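Local atomic coordinates of FixG-related protein (PDB entry 2R39), a protein that is of unknown function but, as a FixG-related membrane protein, probably binds 4Fe-4S clusters in electron transport, this fragment being its C-terminal immunoglobulin-like domain. Residues A[33-38]-A[93-98]; A[65-70]-A[75-80]; A[11-16]-A[49-54]. One frame throughout, in Å; residues are numbered along the deposited sequence.

Interaction 1: A[33-38]-A[93-98]; sequences NTYTLK and TTIQFI
Phe97 drives its edge into the face of Tyr35, a T-shaped pair with centroids 4.8 Å apart and ring planes at 69°. The leading atom is Phe97 CZ, poised over the middle of the tyrosine ring and 3.6 Å from Tyr35 CG, while Phe97 CE2 lies 3.6 Å from Tyr35 CD1. Such a pair suits a buried core, since the slightly positive C-H rim of one ring meets the pi cloud of the other. Leu37 then covers a face of Phe97: its CD2 methyl makes a CH-pi contact 4.2 Å from the Phe97 ring centroid. With its chi1 at -50°, Leu37 turns CG away from its own carbonyl, and CD2 reaches the phenyl. At the far end of Tyr35, Ile95 CD1 touches OH at 3.5 Å. This hydroxyl is also hydrogen-bonded to the backbone O of Arg113, so the one polar atom that tyrosine brings into the interior is satisfied. The strand axes lie 10.2 Å apart at their closest, inclined by 38°, and every contact is made by side chains. Two sheets packed face to face at such a spacing and angle are typical of the immunoglobulin-like beta sandwich.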
ATOM      1  N   ASN A  33      -5.014  -2.731   9.764  1.00 45.30           N
ATOM      2  CA  ASN A  33      -3.853  -1.843   9.926  1.00 45.20           C
ATOM      3  C   ASN A  33      -4.024  -0.688   8.970  1.00 44.81           C
ATOM      4  O   ASN A  33      -4.453  -0.906   7.840  1.00 44.93           O
ATOM      5  CB  ASN A  33      -2.529  -2.539   9.544  1.00 45.10           C
ATOM      6  CG  ASN A  33      -1.907  -3.339  10.680  1.00 45.25           C
ATOM      7  OD1 ASN A  33      -0.716  -3.661  10.635  1.00 43.15           O
ATOM      8  ND2 ASN A  33      -2.702  -3.698  11.668  1.00 46.60           N
ATOM      9  N   THR A  34      -3.664   0.521   9.392  1.00 44.69           N
ATOM     10  CA  THR A  34      -3.747   1.699   8.516  1.00 45.32           C
ATOM     11  C   THR A  34      -2.377   2.180   8.025  1.00 45.25           C
ATOM     12  O   THR A  34      -1.359   2.060   8.728  1.00 44.69           O
ATOM     13  CB  THR A  34      -4.476   2.882   9.178  1.00 45.82           C
ATOM     14  OG1 THR A  34      -3.795   3.250  10.384  1.00 46.36           O
ATOM     15  CG2 THR A  34      -5.933   2.535   9.484  1.00 46.53           C
ATOM     16  N   TYR A  35      -2.388   2.738   6.815  1.00 44.93           N
ATOM     17  CA  TYR A  35      -1.198   3.169   6.088  1.00 44.62           C
ATOM     18  C   TYR A  35      -1.479   4.457   5.325  1.00 44.68           C
ATOM     19  O   TYR A  35      -2.631   4.748   4.988  1.00 44.25           O
ATOM     20  CB  TYR A  35      -0.784   2.108   5.056  1.00 44.27           C
ATOM     21  CG  TYR A  35      -0.621   0.715   5.619  1.00 44.36           C
ATOM     22  CD1 TYR A  35       0.614   0.269   6.078  1.00 41.97           C
ATOM     23  CD2 TYR A  35      -1.712  -0.159   5.698  1.00 45.32           C
ATOM     24  CE1 TYR A  35       0.766  -1.031   6.605  1.00 45.32           C
ATOM     25  CE2 TYR A  35      -1.572  -1.444   6.227  1.00 44.55           C
ATOM     26  CZ  TYR A  35      -0.336  -1.871   6.676  1.00 44.67           C
ATOM     27  OH  TYR A  35      -0.200  -3.144   7.182  1.00 45.06           O
ATOM     28  N   THR A  36      -0.420   5.205   5.026  1.00 44.31           N
ATOM     29  CA  THR A  36      -0.496   6.259   4.014  1.00 44.37           C
ATOM     30  C   THR A  36       0.574   6.036   2.951  1.00 44.85           C
ATOM     31  O   THR A  36       1.771   5.954   3.259  1.00 44.47           O
ATOM     32  CB  THR A  36      -0.365   7.655   4.640  1.00 44.36           C
ATOM     33  OG1 THR A  36      -1.363   7.798   5.656  1.00 42.62           O
ATOM     34  CG2 THR A  36      -0.566   8.746   3.587  1.00 45.07           C
ATOM     35  N   LEU A  37       0.133   5.900   1.705  1.00 45.44           N
ATOM     36  CA  LEU A  37       1.051   5.830   0.573  1.00 46.47           C
ATOM     37  C   LEU A  37       1.301   7.236   0.020  1.00 46.46           C
ATOM     38  O   LEU A  37       0.368   7.996  -0.158  1.00 46.95           O
ATOM     39  CB  LEU A  37       0.496   4.922  -0.536  1.00 46.00           C
ATOM     40  CG  LEU A  37      -0.013   3.512  -0.210  1.00 47.54           C
ATOM     41  CD1 LEU A  37      -0.312   2.721  -1.504  1.00 46.73           C
ATOM     42  CD2 LEU A  37       0.930   2.738   0.654  1.00 45.42           C
ATOM     43  N   LYS A  38       2.563   7.571  -0.232  1.00 46.41           N
ATOM     44  CA  LYS A  38       2.917   8.801  -0.946  1.00 46.46           C
ATOM     45  C   LYS A  38       3.447   8.422  -2.321  1.00 45.83           C
ATOM     46  O   LYS A  38       4.404   7.660  -2.434  1.00 46.57           O
ATOM     47  CB  LYS A  38       3.978   9.586  -0.170  1.00 46.50           C
ATOM     48  CG  LYS A  38       4.467  10.861  -0.868  1.00 47.49           C
ATOM     49  CD  LYS A  38       5.532  11.601  -0.044  1.00 47.56           C
ATOM     50  CE  LYS A  38       4.934  12.252   1.202  1.00 50.43           C
ATOM     51  NZ  LYS A  38       5.923  13.049   2.016  1.00 49.70           N
ATOM     52  N   THR A  93       3.486  -9.901  10.143  1.00 45.88           N
ATOM     53  CA  THR A  93       3.681 -10.324   8.778  1.00 45.05           C
ATOM     54  C   THR A  93       4.459  -9.264   7.981  1.00 45.84           C
ATOM     55  O   THR A  93       4.083  -8.072   7.970  1.00 44.32           O
ATOM     56  CB  THR A  93       2.319 -10.603   8.114  1.00 45.82           C
ATOM     57  OG1 THR A  93       1.560 -11.498   8.945  1.00 45.28           O
ATOM     58  CG2 THR A  93       2.485 -11.237   6.743  1.00 45.44           C
ATOM     59  N   THR A  94       5.527  -9.699   7.300  1.00 44.11           N
ATOM     60  CA  THR A  94       6.205  -8.844   6.320  1.00 45.08           C
ATOM     61  C   THR A  94       5.388  -8.737   5.058  1.00 45.26           C
ATOM     62  O   THR A  94       4.945  -9.753   4.508  1.00 45.60           O
ATOM     63  CB  THR A  94       7.622  -9.374   5.964  1.00 45.77           C
ATOM     64  OG1 THR A  94       8.394  -9.372   7.152  1.00 46.41           O
ATOM     65  CG2 THR A  94       8.321  -8.433   4.958  1.00 46.06           C
ATOM     66  N   ILE A  95       5.151  -7.497   4.615  1.00 44.85           N
ATOM     67  CA  ILE A  95       4.394  -7.250   3.407  1.00 44.27           C
ATOM     68  C   ILE A  95       5.190  -6.275   2.550  1.00 45.00           C
ATOM     69  O   ILE A  95       6.133  -5.652   3.038  1.00 45.07           O
ATOM     70  CB  ILE A  95       2.959  -6.687   3.719  1.00 44.55           C
ATOM     71  CG1 ILE A  95       3.053  -5.372   4.525  1.00 44.40           C
ATOM     72  CG2 ILE A  95       2.109  -7.751   4.525  1.00 43.38           C
ATOM     73  CD1 ILE A  95       1.724  -4.545   4.645  1.00 42.79           C
ATOM     74  N   GLN A  96       4.806  -6.147   1.285  1.00 44.52           N
ATOM     75  CA  GLN A  96       5.354  -5.123   0.420  1.00 45.48           C
ATOM     76  C   GLN A  96       4.196  -4.491  -0.274  1.00 45.46           C
ATOM     77  O   GLN A  96       3.323  -5.206  -0.793  1.00 45.55           O
ATOM     78  CB  GLN A  96       6.162  -5.746  -0.704  1.00 45.73           C
ATOM     79  CG  GLN A  96       7.606  -5.992  -0.439  1.00 48.95           C
ATOM     80  CD  GLN A  96       8.237  -6.536  -1.692  1.00 52.10           C
ATOM     81  OE1 GLN A  96       7.526  -7.045  -2.578  1.00 53.18           O
ATOM     82  NE2 GLN A  96       9.541  -6.403  -1.804  1.00 50.86           N
ATOM     83  N   PHE A  97       4.197  -3.162  -0.311  1.00 44.87           N
ATOM     84  CA  PHE A  97       3.330  -2.427  -1.200  1.00 43.72           C
ATOM     85  C   PHE A  97       4.030  -2.250  -2.543  1.00 44.54           C
ATOM     86  O   PHE A  97       5.267  -2.040  -2.614  1.00 44.17           O
ATOM     87  CB  PHE A  97       2.978  -1.089  -0.590  1.00 43.76           C
ATOM     88  CG  PHE A  97       2.066  -1.200   0.605  1.00 44.01           C
ATOM     89  CD1 PHE A  97       0.703  -1.387   0.434  1.00 43.57           C
ATOM     90  CD2 PHE A  97       2.579  -1.101   1.897  1.00 43.91           C
ATOM     91  CE1 PHE A  97      -0.149  -1.481   1.532  1.00 44.75           C
ATOM     92  CE2 PHE A  97       1.734  -1.194   2.998  1.00 44.34           C
ATOM     93  CZ  PHE A  97       0.370  -1.389   2.810  1.00 43.69           C
ATOM     94  N   ILE A  98       3.255  -2.376  -3.614  1.00 43.71           N
ATOM     95  CA  ILE A  98       3.846  -2.386  -4.924  1.00 44.45           C
ATOM     96  C   ILE A  98       3.125  -1.374  -5.776  1.00 45.45           C
ATOM     97  O   ILE A  98       1.893  -1.411  -5.875  1.00 44.93           O
ATOM     98  CB  ILE A  98       3.812  -3.801  -5.524  1.00 45.05           C
ATOM     99  CG1 ILE A  98       4.623  -4.758  -4.616  1.00 46.35           C
ATOM    100  CG2 ILE A  98       4.340  -3.800  -6.990  1.00 44.68           C
ATOM    101  CD1 ILE A  98       4.116  -6.171  -4.627  1.00 49.22           C
TER

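Interaction 2: A[65-70]-A[75-80]; sequences QTIQVE and LNLPMS
Ile67 and Val69 of strand 66-69 face Leu75 and Leu77 of strand 75-80; the axes run nearly antiparallel (161°) and approach to 10.1 Å at their closest. That spacing is too wide for backbone pairing: within the immunoglobulin-like beta sandwich the two strands belong to opposite sheets, and a short connection carries the chain from one to the other. Strand 66-69 is the outermost strand of its sheet and pairs with 47-54, whereas 75-80 pairs with 31-41, and the side chains that meet between them are aliphatic.

Leu75 buries the most surface here, and its CD1 methyl does the touching. It meets Ile67 CD1 tip to tip at 4.0 Å and passes alongside Val69 CG2 at 3.5 Å, a close approach for two methyls. Leu77 reaches the same isoleucine from its own place on the strand, with its CD1 3.9 Å from Ile67 CD1. A chi1 of 48° holds Ile67 CG1 over its own main chain, flanked by N and C, and from there CD1 extends to serve both leucines. Beta-branched Ile67 and Val69 suit an extended strand, and the leucines, branched at CG, carry their methyls out to meet those of Ile67 and Val69. Tyr49 of strand 47-54 packs against both Ile67 and Val69, and Leu51 lies against Leu77, joining this border to the core. Beside the methyl cluster, the backbone O of Gln68 comes within 4.3 Å of Leu75 CD1.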
ATOM      1  N   GLN A  65      -6.693   1.903  -5.464  1.00 44.13           N
ATOM      2  CA  GLN A  65      -6.072   0.758  -6.093  1.00 45.60           C
ATOM      3  C   GLN A  65      -5.424   1.136  -7.438  1.00 44.83           C
ATOM      4  O   GLN A  65      -4.363   0.623  -7.794  1.00 44.94           O
ATOM      5  CB  GLN A  65      -7.138  -0.326  -6.329  1.00 46.12           C
ATOM      6  CG  GLN A  65      -6.570  -1.594  -6.863  1.00 48.97           C
ATOM      7  CD  GLN A  65      -7.559  -2.726  -6.883  1.00 47.59           C
ATOM      8  OE1 GLN A  65      -8.447  -2.792  -7.744  1.00 46.91           O
ATOM      9  NE2 GLN A  65      -7.384  -3.657  -5.956  1.00 45.77           N
ATOM     10  N   THR A  66      -6.105   1.977  -8.204  1.00 44.21           N
ATOM     11  CA  THR A  66      -5.640   2.399  -9.510  1.00 43.95           C
ATOM     12  C   THR A  66      -5.811   3.909  -9.533  1.00 44.86           C
ATOM     13  O   THR A  66      -6.888   4.410  -9.200  1.00 44.68           O
ATOM     14  CB  THR A  66      -6.493   1.745 -10.636  1.00 43.46           C
ATOM     15  OG1 THR A  66      -6.346   0.320 -10.580  1.00 44.26           O
ATOM     16  CG2 THR A  66      -6.046   2.214 -12.005  1.00 43.03           C
ATOM     17  N   ILE A  67      -4.774   4.630  -9.946  1.00 45.61           N
ATOM     18  CA  ILE A  67      -4.782   6.100  -9.898  1.00 47.66           C
ATOM     19  C   ILE A  67      -4.201   6.736 -11.157  1.00 48.65           C
ATOM     20  O   ILE A  67      -3.351   6.139 -11.812  1.00 48.28           O
ATOM     21  CB  ILE A  67      -3.987   6.638  -8.666  1.00 48.03           C
ATOM     22  CG1 ILE A  67      -2.615   5.952  -8.568  1.00 47.84           C
ATOM     23  CG2 ILE A  67      -4.756   6.405  -7.382  1.00 48.74           C
ATOM     24  CD1 ILE A  67      -1.707   6.490  -7.489  1.00 48.48           C
ATOM     25  N   GLN A  68      -4.685   7.935 -11.498  1.00 49.70           N
ATOM     26  CA  GLN A  68      -4.082   8.770 -12.536  1.00 51.52           C
ATOM     27  C   GLN A  68      -3.337   9.926 -11.867  1.00 51.58           C
ATOM     28  O   GLN A  68      -3.916  10.658 -11.053  1.00 51.83           O
ATOM     29  CB  GLN A  68      -5.157   9.351 -13.474  1.00 51.66           C
ATOM     30  CG  GLN A  68      -5.540   8.465 -14.638  1.00 52.74           C
ATOM     31  CD  GLN A  68      -6.505   9.138 -15.590  1.00 53.87           C
ATOM     32  OE1 GLN A  68      -6.591  10.379 -15.658  1.00 58.66           O
ATOM     33  NE2 GLN A  68      -7.239   8.329 -16.348  1.00 56.25           N
ATOM     34  N   VAL A  69      -2.059  10.087 -12.204  1.00 51.68           N
ATOM     35  CA  VAL A  69      -1.199  11.078 -11.547  1.00 51.70           C
ATOM     36  C   VAL A  69      -0.607  12.060 -12.564  1.00 51.92           C
ATOM     37  O   VAL A  69      -0.048  11.646 -13.579  1.00 51.84           O
ATOM     38  CB  VAL A  69      -0.067  10.389 -10.740  1.00 51.81           C
ATOM     39  CG1 VAL A  69       0.688  11.396  -9.862  1.00 51.60           C
ATOM     40  CG2 VAL A  69      -0.636   9.274  -9.881  1.00 51.34           C
ATOM     41  N   GLU A  70      -0.744  13.358 -12.283  1.00 52.47           N
ATOM     42  CA  GLU A  70      -0.282  14.419 -13.185  1.00 52.70           C
ATOM     43  C   GLU A  70       1.235  14.608 -13.092  1.00 52.65           C
ATOM     44  O   GLU A  70       1.841  14.208 -12.099  1.00 52.99           O
ATOM     45  CB  GLU A  70      -1.008  15.740 -12.877  1.00 53.07           C
ATOM     46  CG  GLU A  70      -2.508  15.749 -13.206  1.00 54.21           C
ATOM     47  CD  GLU A  70      -2.795  15.791 -14.697  1.00 56.39           C
ATOM     48  OE1 GLU A  70      -1.967  16.329 -15.461  1.00 58.00           O
ATOM     49  OE2 GLU A  70      -3.865  15.300 -15.112  1.00 58.42           O
ATOM     50  N   LEU A  75       0.803  12.660  -4.630  1.00 49.97           N
ATOM     51  CA  LEU A  75      -0.460  12.218  -4.045  1.00 49.69           C
ATOM     52  C   LEU A  75      -0.264  11.580  -2.668  1.00 49.23           C
ATOM     53  O   LEU A  75       0.713  10.875  -2.420  1.00 49.18           O
ATOM     54  CB  LEU A  75      -1.173  11.220  -4.969  1.00 49.88           C
ATOM     55  CG  LEU A  75      -1.762  11.672  -6.308  1.00 51.10           C
ATOM     56  CD1 LEU A  75      -2.343  10.462  -7.044  1.00 51.34           C
ATOM     57  CD2 LEU A  75      -2.834  12.721  -6.109  1.00 51.75           C
ATOM     58  N   ASN A  76      -1.227  11.815  -1.791  1.00 48.70           N
ATOM     59  CA  ASN A  76      -1.199  11.294  -0.442  1.00 48.24           C
ATOM     60  C   ASN A  76      -2.394  10.374  -0.245  1.00 47.02           C
ATOM     61  O   ASN A  76      -3.544  10.824  -0.327  1.00 46.47           O
ATOM     62  CB  ASN A  76      -1.249  12.448   0.549  1.00 49.21           C
ATOM     63  CG  ASN A  76      -0.847  12.032   1.931  1.00 51.47           C
ATOM     64  OD1 ASN A  76      -1.657  12.056   2.865  1.00 55.05           O
ATOM     65  ND2 ASN A  76       0.415  11.650   2.082  1.00 53.76           N
ATOM     66  N   LEU A  77      -2.126   9.092   0.002  1.00 45.03           N
ATOM     67  CA  LEU A  77      -3.173   8.079  -0.067  1.00 44.51           C
ATOM     68  C   LEU A  77      -3.358   7.259   1.206  1.00 44.58           C
ATOM     69  O   LEU A  77      -2.719   6.207   1.377  1.00 43.53           O
ATOM     70  CB  LEU A  77      -2.951   7.155  -1.276  1.00 44.17           C
ATOM     71  CG  LEU A  77      -2.679   7.797  -2.643  1.00 44.99           C
ATOM     72  CD1 LEU A  77      -2.277   6.768  -3.667  1.00 47.52           C
ATOM     73  CD2 LEU A  77      -3.884   8.621  -3.143  1.00 46.58           C
ATOM     74  N   PRO A  78      -4.245   7.732   2.104  1.00 44.84           N
ATOM     75  CA  PRO A  78      -4.634   6.991   3.293  1.00 45.11           C
ATOM     76  C   PRO A  78      -5.411   5.730   2.912  1.00 45.61           C
ATOM     77  O   PRO A  78      -6.250   5.761   2.009  1.00 45.08           O
ATOM     78  CB  PRO A  78      -5.547   7.976   4.037  1.00 44.86           C
ATOM     79  CG  PRO A  78      -6.056   8.873   2.998  1.00 45.23           C
ATOM     80  CD  PRO A  78      -4.952   9.024   2.015  1.00 45.08           C
HETATM   81  N   MSE A  79      -5.132   4.628   3.596  1.00 46.21           N
HETATM   82  CA  MSE A  79      -5.790   3.363   3.291  1.00 48.00           C
HETATM   83  C   MSE A  79      -5.686   2.427   4.481  1.00 46.90           C
HETATM   84  O   MSE A  79      -4.996   2.720   5.459  1.00 46.86           O
HETATM   85  CB  MSE A  79      -5.111   2.704   2.090  1.00 47.45           C
HETATM   86  CG  MSE A  79      -3.635   2.353   2.358  1.00 47.82           C
HETATM   87 SE   MSE A  79      -2.953   1.208   0.981  1.00 55.57          SE
HETATM   88  CE  MSE A  79      -4.059  -0.375   1.311  1.00 47.92           C
ATOM     89  N   SER A  80      -6.368   1.291   4.391  1.00 46.04           N
ATOM     90  CA  SER A  80      -6.176   0.233   5.368  1.00 45.21           C
ATOM     91  C   SER A  80      -6.208  -1.169   4.734  1.00 44.18           C
ATOM     92  O   SER A  80      -6.682  -1.354   3.585  1.00 42.19           O
ATOM     93  CB  SER A  80      -7.166   0.383   6.526  1.00 45.62           C
ATOM     94  OG  SER A  80      -8.449  -0.054   6.173  1.00 47.94           O
TER

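Interaction 3: A[11-16]-A[49-54]; sequences AGMSVI and YNLDVK
Ala11 and Tyr49 make the first of two apolar contacts between strands 11-16 and 49-54, and the partnership is one of very unequal sizes. The CB methyl of Ala11 rests obliquely against the phenol end of the tyrosine, 3.7 Å from Tyr49 OH and 3.8 Å from Tyr49 CE1. Tyr49 crosses most of the space between the sheets, for Ala11 CA and Tyr49 CA are 9.2 Å apart; a side chain as small as alanine suits the position that receives its far end. Phe106 of strand 106-115 also lies against Ala11.

The second contact joins a selenium to a methyl. In Met13, present as selenomethionine, CG is anti to the backbone N (chi1 178°) and the chain runs on extended, which carries SE to 4.1 Å from Leu51 CD2; the bend at chi3 (64°) turns only the terminal CE aside. The two side chains approach at a slant. A long unbranched chain and a branched leucine share the reach here, where Met13 CA and Leu51 CA are 10.1 Å apart.

Hydrogen bonding belongs to the sheets on which these strands lie. Gly12 and Ser14 pair through the backbone with Ile40 and Lys38 of strand 31-41, while Tyr49 pairs with Ile67 and the side chain of Asn50 bonds through OD1 to Thr66 OG1. Ladders of backbone bonds within each layer, with alternate side chains turned inward to fill the space between, are the hallmark of the immunoglobulin-like beta sandwich.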
ATOM      1  N   ALA A  11       8.699   7.180 -11.370  1.00 44.17           N
ATOM      2  CA  ALA A  11       7.720   7.320 -10.304  1.00 43.91           C
ATOM      3  C   ALA A  11       8.407   7.135  -8.976  1.00 43.93           C
ATOM      4  O   ALA A  11       9.501   6.567  -8.912  1.00 43.63           O
ATOM      5  CB  ALA A  11       6.587   6.281 -10.458  1.00 42.99           C
ATOM      6  N   GLY A  12       7.752   7.591  -7.918  1.00 44.21           N
ATOM      7  CA  GLY A  12       8.228   7.332  -6.559  1.00 45.32           C
ATOM      8  C   GLY A  12       7.066   6.890  -5.695  1.00 46.07           C
ATOM      9  O   GLY A  12       5.920   7.239  -5.962  1.00 45.42           O
HETATM   10  N   MSE A  13       7.357   6.094  -4.676  1.00 46.09           N
HETATM   11  CA  MSE A  13       6.373   5.797  -3.663  1.00 48.47           C
HETATM   12  C   MSE A  13       7.067   5.603  -2.338  1.00 46.73           C
HETATM   13  O   MSE A  13       8.107   4.974  -2.270  1.00 46.05           O
HETATM   14  CB  MSE A  13       5.552   4.544  -3.998  1.00 47.21           C
HETATM   15  CG  MSE A  13       4.540   4.201  -2.900  1.00 50.14           C
HETATM   16 SE   MSE A  13       3.365   2.714  -3.309  1.00 57.66          SE
HETATM   17  CE  MSE A  13       4.728   1.298  -3.419  1.00 47.78           C
ATOM     18  N   SER A  14       6.470   6.149  -1.297  1.00 46.52           N
ATOM     19  CA  SER A  14       6.885   5.840   0.055  1.00 46.88           C
ATOM     20  C   SER A  14       5.649   5.460   0.846  1.00 46.31           C
ATOM     21  O   SER A  14       4.515   5.674   0.404  1.00 46.27           O
ATOM     22  CB  SER A  14       7.675   6.998   0.695  1.00 46.77           C
ATOM     23  OG  SER A  14       6.904   8.175   0.753  1.00 47.86           O
ATOM     24  N   VAL A  15       5.882   4.828   1.983  1.00 46.01           N
ATOM     25  CA  VAL A  15       4.815   4.269   2.799  1.00 45.46           C
ATOM     26  C   VAL A  15       5.072   4.660   4.236  1.00 45.78           C
ATOM     27  O   VAL A  15       6.197   4.540   4.709  1.00 44.54           O
ATOM     28  CB  VAL A  15       4.789   2.727   2.706  1.00 46.30           C
ATOM     29  CG1 VAL A  15       3.818   2.121   3.748  1.00 46.48           C
ATOM     30  CG2 VAL A  15       4.404   2.288   1.290  1.00 43.42           C
ATOM     31  N   ILE A  16       4.029   5.142   4.905  1.00 46.03           N
ATOM     32  CA  ILE A  16       4.032   5.271   6.359  1.00 46.80           C
ATOM     33  C   ILE A  16       2.949   4.369   6.926  1.00 47.04           C
ATOM     34  O   ILE A  16       1.760   4.539   6.607  1.00 46.73           O
ATOM     35  CB  ILE A  16       3.762   6.731   6.819  1.00 46.94           C
ATOM     36  CG1 ILE A  16       4.828   7.683   6.254  1.00 46.33           C
ATOM     37  CG2 ILE A  16       3.693   6.803   8.350  1.00 47.24           C
ATOM     38  CD1 ILE A  16       4.591   9.154   6.564  1.00 47.11           C
ATOM     39  N   TYR A  49      -1.104   4.270 -12.337  1.00 46.12           N
ATOM     40  CA  TYR A  49      -0.439   3.276 -11.484  1.00 46.50           C
ATOM     41  C   TYR A  49      -1.471   2.313 -10.871  1.00 45.91           C
ATOM     42  O   TYR A  49      -2.606   2.706 -10.620  1.00 45.42           O
ATOM     43  CB  TYR A  49       0.393   3.962 -10.379  1.00 46.88           C
ATOM     44  CG  TYR A  49       1.323   5.070 -10.874  1.00 48.47           C
ATOM     45  CD1 TYR A  49       2.349   4.803 -11.773  1.00 49.19           C
ATOM     46  CD2 TYR A  49       1.181   6.382 -10.431  1.00 49.67           C
ATOM     47  CE1 TYR A  49       3.213   5.822 -12.223  1.00 49.15           C
ATOM     48  CE2 TYR A  49       2.050   7.403 -10.868  1.00 50.77           C
ATOM     49  CZ  TYR A  49       3.058   7.114 -11.768  1.00 49.58           C
ATOM     50  OH  TYR A  49       3.908   8.120 -12.223  1.00 49.71           O
ATOM     51  N   ASN A  50      -1.086   1.054 -10.676  1.00 45.64           N
ATOM     52  CA  ASN A  50      -1.859   0.142  -9.837  1.00 45.43           C
ATOM     53  C   ASN A  50      -1.088   0.016  -8.525  1.00 45.08           C
ATOM     54  O   ASN A  50       0.157   0.022  -8.520  1.00 43.82           O
ATOM     55  CB  ASN A  50      -1.960  -1.264 -10.430  1.00 46.40           C
ATOM     56  CG  ASN A  50      -3.038  -1.416 -11.532  1.00 50.78           C
ATOM     57  OD1 ASN A  50      -3.998  -0.649 -11.653  1.00 50.63           O
ATOM     58  ND2 ASN A  50      -2.883  -2.481 -12.315  1.00 55.78           N
ATOM     59  N   LEU A  51      -1.832  -0.149  -7.437  1.00 43.40           N
ATOM     60  CA  LEU A  51      -1.263  -0.313  -6.107  1.00 44.00           C
ATOM     61  C   LEU A  51      -1.741  -1.641  -5.582  1.00 43.80           C
ATOM     62  O   LEU A  51      -2.923  -1.987  -5.706  1.00 42.88           O
ATOM     63  CB  LEU A  51      -1.675   0.823  -5.173  1.00 43.23           C
ATOM     64  CG  LEU A  51      -1.456   2.249  -5.708  1.00 45.64           C
ATOM     65  CD1 LEU A  51      -2.251   3.224  -4.889  1.00 46.48           C
ATOM     66  CD2 LEU A  51       0.040   2.663  -5.741  1.00 46.94           C
ATOM     67  N   ASP A  52      -0.808  -2.382  -5.004  1.00 44.38           N
ATOM     68  CA  ASP A  52      -1.042  -3.754  -4.542  1.00 45.50           C
ATOM     69  C   ASP A  52      -0.277  -4.017  -3.271  1.00 44.55           C
ATOM     70  O   ASP A  52       0.536  -3.208  -2.879  1.00 44.23           O
ATOM     71  CB  ASP A  52      -0.576  -4.741  -5.620  1.00 46.42           C
ATOM     72  CG  ASP A  52      -1.574  -4.862  -6.731  1.00 51.40           C
ATOM     73  OD1 ASP A  52      -2.638  -5.492  -6.484  1.00 53.32           O
ATOM     74  OD2 ASP A  52      -1.303  -4.314  -7.832  1.00 52.58           O
ATOM     75  N   VAL A  53      -0.554  -5.148  -2.630  1.00 44.27           N
ATOM     76  CA  VAL A  53       0.206  -5.582  -1.458  1.00 44.23           C
ATOM     77  C   VAL A  53       0.505  -7.071  -1.657  1.00 45.36           C
ATOM     78  O   VAL A  53      -0.307  -7.822  -2.245  1.00 45.83           O
ATOM     79  CB  VAL A  53      -0.523  -5.343  -0.087  1.00 44.53           C
ATOM     80  CG1 VAL A  53      -1.897  -6.116   0.001  1.00 43.37           C
ATOM     81  CG2 VAL A  53       0.392  -5.719   1.095  1.00 43.41           C
ATOM     82  N   LYS A  54       1.682  -7.489  -1.237  1.00 44.54           N
ATOM     83  CA  LYS A  54       1.944  -8.909  -1.214  1.00 45.80           C
ATOM     84  C   LYS A  54       2.436  -9.335   0.157  1.00 44.85           C
ATOM     85  O   LYS A  54       2.989  -8.509   0.900  1.00 43.96           O
ATOM     86  CB  LYS A  54       2.860  -9.304  -2.374  1.00 47.33           C
ATOM     87  CG  LYS A  54       4.314  -9.318  -2.100  1.00 52.75           C
ATOM     88  CD  LYS A  54       5.060 -10.204  -3.114  1.00 54.40           C
ATOM     89  CE  LYS A  54       4.721  -9.842  -4.550  1.00 53.08           C
ATOM     90  NZ  LYS A  54       5.877 -10.143  -5.469  1.00 52.34           N
TER

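All three interactions join the two sheets of one sandwich through side chains. Interaction 1 is the aromatic core, close to the centre of the chain; interaction 3, about 8 Å from it centre to centre, is also buried but smaller, pairing alanine with tyrosine and selenomethionine with leucine. Interaction 2 lies nearer the border, partly buried, and its side chains are purely aliphatic. Backbone bonds tie them together: strand 31-41 is flanked by 11-17 and 74-83, with Leu37 O bonded to Leu77 N and Lys38 N to Ser14 O, while strand 47-54 lies between 66-69 and 92-101. Tyr49 also links interactions 2 and 3, its CE2 packing 3.4 Å from Val69 CG2.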